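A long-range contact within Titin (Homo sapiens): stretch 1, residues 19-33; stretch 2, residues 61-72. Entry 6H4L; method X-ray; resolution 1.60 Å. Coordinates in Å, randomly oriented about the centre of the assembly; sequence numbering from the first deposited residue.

Stretch 1, residues 19-33: RVPCGQNTRFILNVQ
Stretch 2, residues 61-72: SGVLTLEILDCH

Strands 26-33 and 63-68 of titin pair antiparallel, their N-to-C directions 165° apart and their axes approaching to 4.6 Å. Both backbones are extended, with phi from -146° to -83° and psi from 116° to 167°. Thr 26, Phe 28 and Leu 30 face Ile 68, Leu 66 and Leu 64 as hydrogen-bonded pairs, CA to CA 5.2 to 5.4 Å. In each pair N-to-O bonds run both ways, the N of either residue to the O of its partner, at 2.9 Å except Leu 64 N to Leu 30 O, 2.8 Å. The intervening non-hydrogen-bonded pairs, Arg 27 with Glu 67, Ile 29 with Thr 65 and Asn 31 with Val 63, bring their CA atoms to 4.4 to 4.6 Å, so CA hydrogens meet carbonyls, as in Arg 27 CA to Leu 66 O, 3.1 Å. Val 32 N to Gly 62 O, 2.8 Å, extends the ladder. Gly 62 (phi 103°, psi -13°) has no room for a side chain: an ideal CB would lie 2.4 Å from Val 32 O.

At the other end, Pro 21 to Gln 24 form a type II turn, with Gly 23 at phi 93°, psi -17° and Gln 24 N bonded to Pro 21 O at 3.1 Å. Asp 70 adopts phi 52°, psi 57°. Gly 23 N donates to Cys 71 O at 2.7 Å, and Cys 71 N to Gln 24 O at 2.9 Å. Between these and the strand ladder, the Asn 25 side chain (chi1 m) serves as acceptor, its OD1 3.0 Å from Asp 70 N.

Side chains alternate between two faces. One carries Thr 26 (t), Phe 28 (m, chi2 -82°), Leu 30 (p, t), Leu 64 (m, t), Leu 66 (t, p) and Ile 68 (m, chi2 134°), all buried. Ile 68 CD1 meets the Phe 28 ring at its edge, 4.0 Å from CE2; Leu 30 CD2 packs 3.7 Å from Leu 64 CB, and Val 32 CG1 (chi1 p) 3.9 Å from Leu 64 CD1. Cys 71 (m) sets SG 3.8 Å from Thr 26 CG2 and CB 3.9 Å from Val 20 CG1.

The other face carries a salt bridge: extended Arg 27 (m, t, t) sends NH2 to 3.0 Å and NE to 3.2 Å from Glu 67 OE2 (t, t, chi3 71°), which lies near the guanidinium plane. Farther along, Ile 29 CG2 (m, t) lies 4.1 Å from Val 63 CG1 (t).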

# COMPACT_ATOMS: atom_id res chain seq x y z
N ARG A 19 2.54 11.81 -8.89
CA ARG A 19 1.44 12.39 -9.65
C ARG A 19 0.99 11.39 -10.69
O ARG A 19 1.77 10.51 -11.11
CB ARG A 19 1.89 13.67 -10.35
CG ARG A 19 2.32 14.79 -9.42
N VAL A 20 -0.26 11.50 -11.12
CA VAL A 20 -0.77 10.69 -12.20
C VAL A 20 -1.80 11.52 -12.95
O VAL A 20 -2.62 12.20 -12.34
CB VAL A 20 -1.40 9.38 -11.70
CG1 VAL A 20 -2.63 9.66 -10.86
CG2 VAL A 20 -1.73 8.45 -12.86
N PRO A 21 -1.72 11.51 -14.29
CA PRO A 21 -2.73 12.21 -15.08
C PRO A 21 -4.11 11.61 -14.86
O PRO A 21 -4.24 10.39 -14.76
CB PRO A 21 -2.27 11.97 -16.53
CG PRO A 21 -0.81 11.72 -16.42
CD PRO A 21 -0.61 10.99 -15.12
N CYS A 22 -5.12 12.47 -14.79
CA CYS A 22 -6.51 12.02 -14.69
C CYS A 22 -6.79 10.92 -15.70
O CYS A 22 -6.44 11.04 -16.88
CB CYS A 22 -7.45 13.21 -14.89
SG CYS A 22 -9.06 12.81 -15.62
N GLY A 23 -7.42 9.84 -15.24
CA GLY A 23 -7.82 8.76 -16.11
C GLY A 23 -6.84 7.61 -16.26
O GLY A 23 -7.20 6.53 -16.72
N GLN A 24 -5.59 7.84 -15.88
CA GLN A 24 -4.60 6.78 -15.96
C GLN A 24 -4.69 5.88 -14.74
O GLN A 24 -5.33 6.24 -13.74
CB GLN A 24 -3.18 7.34 -16.12
CG GLN A 24 -2.92 7.99 -17.47
CD GLN A 24 -1.45 8.13 -17.79
OE1 GLN A 24 -0.59 7.55 -17.11
NE2 GLN A 24 -1.14 8.89 -18.83
N ASN A 25 -4.05 4.72 -14.82
CA ASN A 25 -3.94 3.83 -13.67
C ASN A 25 -2.63 4.11 -12.97
O ASN A 25 -1.68 4.60 -13.57
CB ASN A 25 -3.94 2.37 -14.12
CG ASN A 25 -5.06 2.06 -15.10
OD1 ASN A 25 -6.19 2.49 -14.91
ND2 ASN A 25 -4.74 1.32 -16.15
N THR A 26 -2.56 3.78 -11.69
CA THR A 26 -1.30 3.96 -11.01
C THR A 26 -1.07 2.88 -9.96
O THR A 26 -1.99 2.18 -9.57
CB THR A 26 -1.20 5.36 -10.38
OG1 THR A 26 0.17 5.68 -10.13
CG2 THR A 26 -2.02 5.45 -9.11
N ARG A 27 0.17 2.76 -9.51
CA ARG A 27 0.50 1.80 -8.47
C ARG A 27 1.35 2.44 -7.40
O ARG A 27 2.16 3.32 -7.70
CB ARG A 27 1.29 0.64 -9.06
CG ARG A 27 0.47 -0.32 -9.87
CD ARG A 27 1.31 -1.40 -10.52
NE ARG A 27 0.45 -2.31 -11.28
CZ ARG A 27 0.87 -3.12 -12.24
NH1 ARG A 27 2.16 -3.14 -12.58
NH2 ARG A 27 0.01 -3.91 -12.87
N PHE A 28 1.16 1.97 -6.17
CA PHE A 28 2.11 2.18 -5.08
C PHE A 28 2.74 0.83 -4.78
O PHE A 28 2.06 -0.19 -4.79
CB PHE A 28 1.41 2.69 -3.82
CG PHE A 28 0.98 4.14 -3.91
CD1 PHE A 28 1.88 5.16 -3.66
CD2 PHE A 28 -0.33 4.47 -4.19
CE1 PHE A 28 1.49 6.49 -3.72
CE2 PHE A 28 -0.73 5.81 -4.26
CZ PHE A 28 0.19 6.81 -4.02
N ILE A 29 4.04 0.82 -4.51
CA ILE A 29 4.73 -0.45 -4.26
C ILE A 29 5.64 -0.26 -3.06
O ILE A 29 6.30 0.76 -2.93
CB ILE A 29 5.57 -0.88 -5.48
CG1 ILE A 29 4.66 -1.10 -6.70
CG2 ILE A 29 6.33 -2.17 -5.18
CD1 ILE A 29 5.42 -1.21 -8.02
N LEU A 30 5.65 -1.25 -2.16
CA LEU A 30 6.61 -1.23 -1.06
C LEU A 30 7.10 -2.65 -0.83
O LEU A 30 6.56 -3.60 -1.38
CB LEU A 30 6.03 -0.63 0.21
CG LEU A 30 4.90 -1.33 0.95
CD1 LEU A 30 4.86 -0.92 2.41
CD2 LEU A 30 3.56 -0.94 0.29
N ASN A 31 8.17 -2.79 -0.05
CA ASN A 31 8.66 -4.11 0.27
C ASN A 31 8.76 -4.27 1.77
O ASN A 31 9.32 -3.40 2.44
CB ASN A 31 10.04 -4.32 -0.33
CG ASN A 31 10.52 -5.74 -0.19
OD1 ASN A 31 10.10 -6.62 -0.94
ND2 ASN A 31 11.39 -5.97 0.77
N VAL A 32 8.19 -5.36 2.28
CA VAL A 32 8.22 -5.64 3.72
C VAL A 32 8.91 -6.98 3.95
O VAL A 32 8.74 -7.93 3.18
CB VAL A 32 6.79 -5.64 4.32
CG1 VAL A 32 5.95 -6.77 3.73
CG2 VAL A 32 6.82 -5.70 5.86
N GLN A 33 9.71 -7.05 5.03
CA GLN A 33 10.31 -8.29 5.48
C GLN A 33 9.57 -8.67 6.76
O GLN A 33 9.51 -7.87 7.70
CB GLN A 33 11.79 -8.09 5.79
CG GLN A 33 12.62 -7.73 4.55
CD GLN A 33 14.09 -7.46 4.88
OE1 GLN A 33 14.45 -7.21 6.03
NE2 GLN A 33 14.94 -7.50 3.85
N SER A 61 5.45 -12.46 -1.70
CA SER A 61 6.65 -12.67 -0.90
C SER A 61 7.19 -11.40 -0.24
O SER A 61 8.40 -11.26 -0.03
CB SER A 61 7.75 -13.32 -1.74
OG SER A 61 7.28 -14.50 -2.37
N GLY A 62 6.30 -10.48 0.12
CA GLY A 62 6.71 -9.25 0.77
C GLY A 62 6.72 -8.03 -0.13
O GLY A 62 6.82 -6.90 0.34
N VAL A 63 6.62 -8.25 -1.44
CA VAL A 63 6.44 -7.11 -2.34
C VAL A 63 4.95 -6.78 -2.35
O VAL A 63 4.14 -7.62 -2.76
CB VAL A 63 6.90 -7.42 -3.77
CG1 VAL A 63 6.66 -6.22 -4.68
CG2 VAL A 63 8.38 -7.81 -3.78
N LEU A 64 4.59 -5.58 -1.88
CA LEU A 64 3.19 -5.18 -1.71
C LEU A 64 2.87 -4.17 -2.79
O LEU A 64 3.62 -3.21 -2.95
CB LEU A 64 2.99 -4.51 -0.35
CG LEU A 64 3.56 -5.29 0.83
CD1 LEU A 64 3.19 -4.54 2.10
CD2 LEU A 64 3.01 -6.71 0.84
N THR A 65 1.78 -4.38 -3.53
CA THR A 65 1.40 -3.44 -4.59
C THR A 65 -0.06 -3.06 -4.41
O THR A 65 -0.90 -3.94 -4.18
CB THR A 65 1.59 -4.05 -6.00
OG1 THR A 65 2.95 -4.53 -6.14
CG2 THR A 65 1.30 -3.03 -7.11
N LEU A 66 -0.34 -1.76 -4.48
CA LEU A 66 -1.71 -1.26 -4.54
C LEU A 66 -1.89 -0.68 -5.93
O LEU A 66 -1.07 0.12 -6.37
CB LEU A 66 -1.94 -0.15 -3.51
CG LEU A 66 -3.30 0.58 -3.64
CD1 LEU A 66 -4.43 -0.39 -3.33
CD2 LEU A 66 -3.37 1.79 -2.70
N GLU A 67 -2.95 -1.08 -6.59
CA GLU A 67 -3.21 -0.56 -7.92
C GLU A 67 -4.54 0.17 -7.89
O GLU A 67 -5.53 -0.36 -7.39
CB GLU A 67 -3.23 -1.71 -8.91
CG GLU A 67 -3.58 -1.29 -10.33
CD GLU A 67 -3.55 -2.49 -11.25
OE1 GLU A 67 -4.45 -3.35 -11.14
OE2 GLU A 67 -2.61 -2.58 -12.06
N ILE A 68 -4.54 1.41 -8.38
CA ILE A 68 -5.77 2.20 -8.47
C ILE A 68 -6.01 2.49 -9.94
O ILE A 68 -5.13 3.03 -10.61
CB ILE A 68 -5.63 3.54 -7.70
CG1 ILE A 68 -5.21 3.29 -6.25
CG2 ILE A 68 -6.95 4.34 -7.76
CD1 ILE A 68 -4.09 4.20 -5.78
N LEU A 69 -7.18 2.10 -10.44
CA LEU A 69 -7.47 2.23 -11.86
C LEU A 69 -8.28 3.49 -12.12
O LEU A 69 -9.05 3.92 -11.26
CB LEU A 69 -8.28 1.02 -12.33
CG LEU A 69 -7.65 -0.36 -12.19
CD1 LEU A 69 -8.53 -1.38 -12.91
CD2 LEU A 69 -6.26 -0.36 -12.77
N ASP A 70 -8.11 4.06 -13.31
CA ASP A 70 -8.93 5.17 -13.79
C ASP A 70 -9.01 6.33 -12.80
O ASP A 70 -10.10 6.75 -12.42
CB ASP A 70 -10.32 4.66 -14.12
CG ASP A 70 -11.20 5.74 -14.71
OD1 ASP A 70 -10.62 6.60 -15.39
OD2 ASP A 70 -12.40 5.71 -14.43
N CYS A 71 -7.85 6.86 -12.45
CA CYS A 71 -7.71 7.86 -11.40
C CYS A 71 -8.40 9.19 -11.66
O CYS A 71 -8.18 9.82 -12.68
CB CYS A 71 -6.24 8.13 -11.13
SG CYS A 71 -5.41 6.77 -10.27
N HIS A 72 -9.21 9.63 -10.69
CA HIS A 72 -9.85 10.93 -10.75
C HIS A 72 -9.41 11.78 -9.56
O HIS A 72 -8.62 11.31 -8.72
CB HIS A 72 -11.37 10.79 -10.75
CG HIS A 72 -11.91 9.98 -11.89
ND1 HIS A 72 -13.02 9.18 -11.77
CD2 HIS A 72 -11.49 9.86 -13.18
CE1 HIS A 72 -13.26 8.59 -12.93
NE2 HIS A 72 -12.35 8.99 -13.80